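Local structure of BH0236 protein (Bacillus halodurans, 5T7A) at residues R40-G44 against N45-I49. The protein is a family 56 carbohydrate-binding module that probably takes part in the recognition of beta-1,3-glucan. Residues are numbered along the deposited sequence; the frame is centred on the assembly and turned at random.
Sequences RGITG and NEVTI
R40 and T48 face each other as an antiparallel hydrogen-bonded pair, and both of its backbone bonds form: R40 N donates to T48 O at 2.9 Å, and T48 N to R40 O at 2.8 Å. The next bond, T43 N to E46 O, is 2.9 Å long and nearly straight at 174°. Between these rungs G41 and I42 stand opposite V47 alone, so the first arm carries one extra residue, accommodated by the positive phi of G41. G41 O consequently faces E46 O, another acceptor, and takes its hydrogen from a water 2.6 Å away. That water also donates to E46 OE2 (2.7 Å) and accepts from T48 OG1 (2.6 Å), giving it one accepted and two donated bonds. The segment is a beta-hairpin joining strands 35-40 and 46-53 of the antiparallel sheet of this module. It reverses at G44-N45, whose backbone angles are close to those of a type I turn. T43 closes the reversal as an ST turn: with chi1 at 71°, OG1 sits between its own backbone N and carbonyl carbon and accepts from N45 N at 3.2 Å. E46 N, 3.1 Å from the same OG1, makes a weak, bent bond (121°). A second water bridges T43 OG1 and N45 OD1, donating to the latter. The CG1 atoms of I42 and V47 meet, their side chains running alongside each other in the same direction, and both residues touch Y116. The extended R40 side chain carries its guanidinium beyond the hairpin, where NH2 and NH1 form salt bridges with E84 and E82, respectively.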
# COMPACT_ATOMS: atom_id res chain seq x y z
N ARG A 40 -7.27 -0.55 4.17
CA ARG A 40 -8.37 0.05 4.87
C ARG A 40 -9.50 0.40 3.86
O ARG A 40 -9.36 0.10 2.67
CB ARG A 40 -7.92 1.26 5.69
CG ARG A 40 -7.46 2.43 4.86
CD ARG A 40 -6.96 3.52 5.80
NE ARG A 40 -6.52 4.70 5.11
CZ ARG A 40 -5.68 5.61 5.56
NH1 ARG A 40 -5.07 5.48 6.73
NH2 ARG A 40 -5.37 6.62 4.82
N GLY A 41 -10.61 0.99 4.34
CA GLY A 41 -11.61 1.43 3.38
C GLY A 41 -12.22 0.28 2.53
O GLY A 41 -12.49 0.48 1.35
N ILE A 42 -12.45 -0.87 3.14
CA ILE A 42 -12.90 -2.04 2.38
C ILE A 42 -14.43 -1.90 2.10
O ILE A 42 -15.23 -1.69 3.05
CB ILE A 42 -12.58 -3.28 3.14
CG1 ILE A 42 -11.05 -3.44 3.22
CG2 ILE A 42 -13.23 -4.48 2.47
CD1 ILE A 42 -10.60 -4.35 4.32
N THR A 43 -14.75 -1.90 0.82
CA THR A 43 -16.17 -1.86 0.39
C THR A 43 -16.37 -3.03 -0.56
O THR A 43 -15.45 -3.83 -0.83
CB THR A 43 -16.52 -0.59 -0.33
OG1 THR A 43 -15.89 -0.57 -1.62
CG2 THR A 43 -16.12 0.63 0.48
N GLY A 44 -17.57 -3.14 -1.10
CA GLY A 44 -17.76 -4.22 -2.03
C GLY A 44 -16.96 -4.07 -3.31
O GLY A 44 -16.72 -5.06 -3.95
N ASN A 45 -16.61 -2.86 -3.72
CA ASN A 45 -15.94 -2.68 -5.02
C ASN A 45 -14.56 -2.08 -4.90
O ASN A 45 -13.98 -1.65 -5.93
CB ASN A 45 -16.83 -1.89 -5.96
CG ASN A 45 -17.06 -0.43 -5.56
OD1 ASN A 45 -16.33 0.19 -4.76
ND2 ASN A 45 -18.09 0.16 -6.18
N GLU A 46 -14.06 -1.90 -3.67
CA GLU A 46 -12.70 -1.29 -3.57
C GLU A 46 -12.10 -1.52 -2.21
O GLU A 46 -12.77 -1.83 -1.25
CB GLU A 46 -12.67 0.18 -3.86
CG GLU A 46 -13.21 1.09 -2.83
CD GLU A 46 -13.09 2.57 -3.17
OE1 GLU A 46 -13.45 2.98 -4.29
OE2 GLU A 46 -12.65 3.35 -2.30
N VAL A 47 -10.76 -1.43 -2.17
CA VAL A 47 -10.03 -1.32 -0.89
C VAL A 47 -9.05 -0.24 -1.10
O VAL A 47 -8.69 0.12 -2.27
CB VAL A 47 -9.28 -2.62 -0.46
CG1 VAL A 47 -10.23 -3.83 -0.48
CG2 VAL A 47 -8.10 -2.92 -1.36
N THR A 48 -8.52 0.31 0.01
CA THR A 48 -7.46 1.32 -0.08
C THR A 48 -6.19 0.79 0.53
O THR A 48 -6.17 0.40 1.68
CB THR A 48 -7.86 2.63 0.59
OG1 THR A 48 -8.96 3.20 -0.16
CG2 THR A 48 -6.68 3.62 0.58
N ILE A 49 -5.12 0.78 -0.25
CA ILE A 49 -3.77 0.54 0.32
C ILE A 49 -3.31 1.85 0.90
O ILE A 49 -3.31 2.90 0.20
CB ILE A 49 -2.74 0.10 -0.73
CG1 ILE A 49 -3.21 -1.20 -1.43
CG2 ILE A 49 -1.39 -0.18 -0.07
CD1 ILE A 49 -2.39 -1.58 -2.64
O HOH W 1 -11.44 2.28 -0.12
O HOH W 2 -16.89 1.78 -2.69